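Local coordinates for protein endopolygalacturonase (Chondrostereum purpureum, PDB 1K5C) that probably hydrolyses the alpha-1,4 linkages between galacturonosyl units of polygalacturonan, as an endo-acting glycoside hydrolase of family 28, at residues I49-T54 and H75-N80; L115-Q120 and V138-G143. All coordinates share one frame; numbering follows the deposited sequence.

Contact 1 (I49-T54 and H75-N80)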
loop_
_atom_site.group_PDB
_atom_site.type_symbol
_atom_site.label_atom_id
_atom_site.label_comp_id
_atom_site.label_asym_id
_atom_site.label_seq_id
_atom_site.Cartn_x
_atom_site.Cartn_y
_atom_site.Cartn_z
ATOM N N ILE A 49 -20.643 -0.841 7.270
ATOM C CA ILE A 49 -20.553 0.461 7.971
ATOM C C ILE A 49 -20.326 1.535 6.934
ATOM O O ILE A 49 -19.353 1.500 6.185
ATOM C CB ILE A 49 -19.464 0.420 9.052
ATOM C CG1 ILE A 49 -19.827 -0.681 10.103
ATOM C CG2 ILE A 49 -19.359 1.783 9.734
ATOM C CD1 ILE A 49 -18.776 -0.947 11.102
ATOM N N THR A 50 -21.269 2.462 6.871
ATOM C CA THR A 50 -21.247 3.565 5.888
ATOM C C THR A 50 -20.881 4.853 6.584
ATOM O O THR A 50 -21.415 5.147 7.670
ATOM C CB THR A 50 -22.622 3.660 5.194
ATOM O OG1 THR A 50 -22.886 2.425 4.503
ATOM C CG2 THR A 50 -22.671 4.794 4.159
ATOM N N PHE A 51 -19.999 5.651 5.980
ATOM C CA PHE A 51 -19.523 6.890 6.617
ATOM C C PHE A 51 -20.133 8.069 5.866
ATOM O O PHE A 51 -19.827 8.340 4.684
ATOM C CB PHE A 51 -18.000 6.943 6.547
ATOM C CG PHE A 51 -17.368 5.907 7.449
ATOM C CD1 PHE A 51 -17.380 4.531 7.128
ATOM C CD2 PHE A 51 -16.732 6.302 8.644
ATOM C CE1 PHE A 51 -16.824 3.601 7.969
ATOM C CE2 PHE A 51 -16.139 5.346 9.471
ATOM C CZ PHE A 51 -16.193 3.989 9.129
ATOM N N ALA A 52 -21.055 8.780 6.541
ATOM C CA ALA A 52 -21.664 9.966 5.934
ATOM C C ALA A 52 -20.592 10.975 5.593
ATOM O O ALA A 52 -19.533 11.064 6.252
ATOM C CB ALA A 52 -22.694 10.560 6.923
ATOM N N LYS A 53 -20.862 11.825 4.590
ATOM C CA LYS A 53 -19.878 12.845 4.200
ATOM C C LYS A 53 -19.524 13.702 5.428
ATOM O O LYS A 53 -20.404 14.192 6.156
ATOM C CB LYS A 53 -20.394 13.727 3.066
ATOM C CG LYS A 53 -19.269 14.581 2.476
ATOM C CD LYS A 53 -19.674 15.350 1.256
ATOM C CE LYS A 53 -18.511 16.206 0.729
ATOM N NZ LYS A 53 -18.893 16.939 -0.506
ATOM N N THR A 54 -18.221 13.894 5.636
ATOM C CA THR A 54 -17.715 14.493 6.861
ATOM C C THR A 54 -16.646 15.525 6.546
ATOM O O THR A 54 -15.978 15.465 5.504
ATOM C CB THR A 54 -17.167 13.380 7.776
ATOM O OG1 THR A 54 -16.899 13.956 9.070
ATOM C CG2 THR A 54 -15.920 12.702 7.225
ATOM N N HIS A 75 -18.040 -8.115 4.791
ATOM C CA HIS A 75 -18.710 -6.821 4.923
ATOM C C HIS A 75 -17.822 -5.667 4.463
ATOM O O HIS A 75 -16.633 -5.829 4.186
ATOM C CB HIS A 75 -19.197 -6.635 6.370
ATOM C CG HIS A 75 -20.316 -7.568 6.657
ATOM N ND1 HIS A 75 -21.587 -7.378 6.208
ATOM C CD2 HIS A 75 -20.291 -8.748 7.355
ATOM C CE1 HIS A 75 -22.347 -8.408 6.597
ATOM N NE2 HIS A 75 -21.616 -9.200 7.291
ATOM N N ILE A 76 -18.481 -4.497 4.356
ATOM C CA ILE A 76 -17.921 -3.314 3.685
ATOM C C ILE A 76 -17.850 -2.129 4.638
ATOM O O ILE A 76 -18.827 -1.851 5.370
ATOM C CB ILE A 76 -18.821 -2.947 2.489
ATOM C CG1 ILE A 76 -18.835 -4.065 1.429
ATOM C CG2 ILE A 76 -18.421 -1.620 1.872
ATOM C CD1 ILE A 76 -19.915 -3.880 0.398
ATOM N N PHE A 77 -16.723 -1.426 4.568
ATOM C CA PHE A 77 -16.584 -0.053 5.089
ATOM C C PHE A 77 -16.715 0.869 3.876
ATOM O O PHE A 77 -15.858 0.836 2.984
ATOM C CB PHE A 77 -15.202 0.160 5.714
ATOM C CG PHE A 77 -14.926 -0.640 6.963
ATOM C CD1 PHE A 77 -14.385 -1.935 6.872
ATOM C CD2 PHE A 77 -15.166 -0.127 8.222
ATOM C CE1 PHE A 77 -14.104 -2.655 8.035
ATOM C CE2 PHE A 77 -14.869 -0.844 9.359
ATOM C CZ PHE A 77 -14.317 -2.121 9.283
ATOM N N ASP A 78 -17.817 1.631 3.814
ATOM C CA ASP A 78 -18.128 2.473 2.642
ATOM C C ASP A 78 -17.759 3.934 2.956
ATOM O O ASP A 78 -18.386 4.565 3.824
ATOM C CB ASP A 78 -19.599 2.325 2.315
ATOM C CG ASP A 78 -20.069 3.120 1.100
ATOM O OD1 ASP A 78 -19.300 3.920 0.563
ATOM O OD2 ASP A 78 -21.250 2.873 0.738
ATOM N N GLY A 79 -16.740 4.429 2.278
ATOM C CA GLY A 79 -16.227 5.760 2.520
ATOM C C GLY A 79 -16.913 6.854 1.721
ATOM O O GLY A 79 -16.559 8.058 1.888
ATOM N N ASN A 80 -17.884 6.542 0.852
ATOM C CA ASN A 80 -18.577 7.577 0.085
ATOM C C ASN A 80 -17.591 8.458 -0.697
ATOM O O ASN A 80 -17.817 9.668 -0.869
ATOM C CB ASN A 80 -19.485 8.444 0.998
ATOM C CG ASN A 80 -20.862 7.836 1.062
ATOM O OD1 ASN A 80 -21.478 7.549 0.043
ATOM N ND2 ASN A 80 -21.399 7.660 2.267
HETATM O O HOH W 1 -17.244 9.631 4.112
#
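Ile49, Thr50 and Phe51 run parallel to Ile76, Phe77 and Asp78 as neighbouring strands of the right-handed parallel beta-helix of family 28, their axes 11° apart and 4.7 Å at closest approach. Ile49 pairs with Phe77 and Thr50 with Asp78. Ile49 lends both its polar backbone atoms to the second strand: its N donates to Ile76 O, while its O accepts from Asp78 N at 2.8 Å. One step on, Phe51 N donates to Asp78 O at 2.9 Å. The CA of Phe77 also comes within 3.4 Å of Ile49 O, a CA-H...O contact.

Ile49 and Phe77 share one face of the sheet, and the Phe51 ring lies alongside that of Phe77. The two rings point the same way and touch at their rims, Phe51 CE1 lying 4.1 Å from Phe77 CD2, so neither covers the other's face. Phe100, edge-to-face with Phe51, and Phe112, edge-to-face with Phe77, continue this aromatic packing.

On the other face Thr50 and Asp78 stand side by side. Asp78 CG is anti to its own backbone N (chi1 -179°), and OD1 takes the N-H of Asn80 at 3.0 Å, an Asx turn that bends the chain away after the strand. The turn brings Asn80 back toward its neighbour: ND2 donates to Phe51 O at 3.0 Å with a straight N-H...O angle of 179°, from well above the carbonyl plane, and rests 3.7 Å from Thr50 CG2. Water 1 lies within hydrogen-bonding distance of Phe51 O and Gly79 O. The side-chain amide of Asn80 thus extends the pairing of the two segments beyond the last backbone bond, with a water close by.

Contact 2 (L115-Q120 and V138-G143)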
loop_
_atom_site.group_PDB
_atom_site.type_symbol
_atom_site.label_atom_id
_atom_site.label_comp_id
_atom_site.label_asym_id
_atom_site.label_seq_id
_atom_site.Cartn_x
_atom_site.Cartn_y
_atom_site.Cartn_z
ATOM N N LEU A 115 -14.708 0.190 0.466
ATOM C CA LEU A 115 -15.351 0.630 -0.778
ATOM C C LEU A 115 -15.261 2.164 -0.858
ATOM O O LEU A 115 -15.725 2.879 0.055
ATOM C CB LEU A 115 -16.811 0.199 -0.761
ATOM C CG LEU A 115 -17.669 0.699 -1.935
ATOM C CD1 LEU A 115 -17.186 0.112 -3.288
ATOM C CD2 LEU A 115 -19.128 0.322 -1.719
ATOM N N ASN A 116 -14.679 2.667 -1.940
ATOM C CA ASN A 116 -14.697 4.113 -2.216
ATOM C C ASN A 116 -14.160 4.958 -1.044
ATOM O O ASN A 116 -14.833 5.838 -0.500
ATOM C CB ASN A 116 -16.089 4.549 -2.670
ATOM C CG ASN A 116 -16.494 3.782 -3.922
ATOM O OD1 ASN A 116 -15.615 3.416 -4.737
ATOM N ND2 ASN A 116 -17.791 3.571 -4.075
ATOM N N SER A 117 -12.892 4.708 -0.693
ATOM C CA SER A 117 -12.229 5.602 0.243
ATOM C C SER A 117 -12.130 7.017 -0.356
ATOM O O SER A 117 -11.929 7.187 -1.548
ATOM C CB SER A 117 -10.839 5.063 0.599
ATOM O OG SER A 117 -9.995 4.937 -0.555
ATOM N N PRO A 118 -12.210 8.066 0.506
ATOM C CA PRO A 118 -12.019 9.435 -0.016
ATOM C C PRO A 118 -10.658 9.611 -0.661
ATOM O O PRO A 118 -10.577 10.297 -1.703
ATOM C CB PRO A 118 -12.233 10.331 1.214
ATOM C CG PRO A 118 -13.240 9.519 2.058
ATOM C CD PRO A 118 -12.729 8.066 1.895
ATOM N N ALA A 119 -9.624 9.065 -0.055
ATOM C CA ALA A 119 -8.245 9.106 -0.613
ATOM C C ALA A 119 -7.570 7.829 -0.098
ATOM O O ALA A 119 -8.047 6.725 -0.390
ATOM C CB ALA A 119 -7.556 10.426 -0.307
ATOM N N GLN A 120 -6.488 7.945 0.666
ATOM C CA GLN A 120 -5.742 6.747 1.027
ATOM C C GLN A 120 -6.638 5.834 1.879
ATOM O O GLN A 120 -7.332 6.277 2.801
ATOM C CB GLN A 120 -4.473 7.105 1.843
ATOM C CG GLN A 120 -3.426 7.881 1.024
ATOM C CD GLN A 120 -3.643 9.398 1.012
ATOM O OE1 GLN A 120 -4.713 9.912 1.324
ATOM N NE2 GLN A 120 -2.634 10.152 0.550
ATOM N N VAL A 138 -9.760 -3.541 -1.475
ATOM C CA VAL A 138 -9.936 -2.078 -1.556
ATOM C C VAL A 138 -10.537 -1.844 -2.946
ATOM O O VAL A 138 -9.827 -1.936 -3.960
ATOM C CB VAL A 138 -8.619 -1.307 -1.362
ATOM C CG1 VAL A 138 -8.878 0.182 -1.598
ATOM C CG2 VAL A 138 -8.078 -1.581 0.033
ATOM N N ASP A 139 -11.849 -1.603 -2.982
ATOM C CA ASP A 139 -12.540 -1.358 -4.238
ATOM C C ASP A 139 -12.789 0.148 -4.366
ATOM O O ASP A 139 -13.780 0.673 -3.861
ATOM C CB ASP A 139 -13.852 -2.128 -4.340
ATOM C CG ASP A 139 -14.515 -1.933 -5.668
ATOM O OD1 ASP A 139 -14.134 -1.010 -6.421
ATOM O OD2 ASP A 139 -15.447 -2.728 -5.987
ATOM N N ASP A 140 -11.821 0.814 -5.047
ATOM C CA ASP A 140 -11.957 2.188 -5.434
ATOM C C ASP A 140 -12.101 2.314 -6.959
ATOM O O ASP A 140 -11.818 3.357 -7.547
ATOM C CB ASP A 140 -10.772 3.047 -4.928
ATOM C CG ASP A 140 -10.842 3.294 -3.467
ATOM O OD1 ASP A 140 -11.835 3.077 -2.784
ATOM O OD2 ASP A 140 -9.738 3.764 -2.951
ATOM N N PHE A 141 -12.609 1.259 -7.606
ATOM C CA PHE A 141 -12.750 1.272 -9.074
ATOM C C PHE A 141 -13.568 2.476 -9.561
ATOM O O PHE A 141 -13.286 3.019 -10.642
ATOM C CB PHE A 141 -13.402 -0.053 -9.502
ATOM C CG PHE A 141 -13.592 -0.112 -10.997
ATOM C CD1 PHE A 141 -12.484 -0.300 -11.862
ATOM C CD2 PHE A 141 -14.825 0.026 -11.572
ATOM C CE1 PHE A 141 -12.670 -0.343 -13.226
ATOM C CE2 PHE A 141 -14.981 0.010 -12.962
ATOM C CZ PHE A 141 -13.886 -0.176 -13.781
ATOM N N ALA A 142 -14.618 2.881 -8.822
ATOM C CA ALA A 142 -15.431 4.006 -9.236
ATOM C C ALA A 142 -14.589 5.254 -9.418
ATOM O O ALA A 142 -14.987 6.188 -10.159
ATOM C CB ALA A 142 -16.539 4.233 -8.196
ATOM N N GLY A 143 -13.450 5.351 -8.733
ATOM C CA GLY A 143 -12.543 6.501 -8.858
ATOM C C GLY A 143 -11.912 6.631 -10.248
ATOM O O GLY A 143 -11.312 7.677 -10.536
HETATM O O HOH W 2 -15.643 1.403 -6.555
#
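Asp140 reaches across to Ser117 with both carboxylate oxygens, at the point where two successive coils of the parallel beta-helix leave their strands. Leu115 and Asp139 form the last parallel bridge here, and beyond it side chains do most of the joining. CG of Asp140 is anti to its carbonyl carbon (chi1 -74°). From there OD1 accepts the N-H of Ser117 at 2.9 Å, on its syn side and 32° out of the carboxylate plane, while OD2 lies 2.7 Å from Ser117 OG. That hydroxyl sits between its own backbone N and carbonyl carbon (chi1 60°), and Ala119 O lies at 2.6 Å as a second possible acceptor for its one proton. An alanine in place of Asp140 would probably leave the N-H of Ser117 without its acceptor and the hydroxyl freer to turn toward Ala119 O. The carboxylate thus joins the 138-143 segment to the loop that follows strand 108-115. In the same loop, the side chain of Ala119 lies near that of Asn151, a residue that binds galacturonate in another structure of this protein.

On the outer side Leu115 and Asp139 run side by side and point the same way, CD1 of Leu115 lying 3.5 Å from Asp139 O. That carbonyl also accepts the N-H of Asn116. Asp139 OD1 takes the N-H of Phe141 nearly along its C-O axis, and this Asx turn leads the chain into the 3-10 segment that starts at Phe141. The side chain of Asn116 approaches the same turn, OD1 lying 3.7 Å from Ala142 CB. Water 2 joins the two segments: it lies 2.7 Å from Asn116 OD1 and 2.8 Å from Asp139 OD1, and accepts from Ala142 N.

From the N terminus, the chain lays down strand 49-51, passes through strands 61-65 and 68-71, and returns at 76-78, where contact 1 closes one coil. Contact 2 opens only afterwards: the chain leaves strand 108-115, runs through strand 122-127 and comes back along 130-139 to close a later coil. The two loops therefore follow in series, neither nested nor crossed. They meet where strand 108-115 lies against 76-78, with Phe77 O and Gly79 N probably hydrogen-bonded to Leu115 N and Leu115 O, respectively, and Gly79 O packed against Pro118 CG. Together they tie four successive strands, from 49-51 to 130-139, along one wall of the beta-helix.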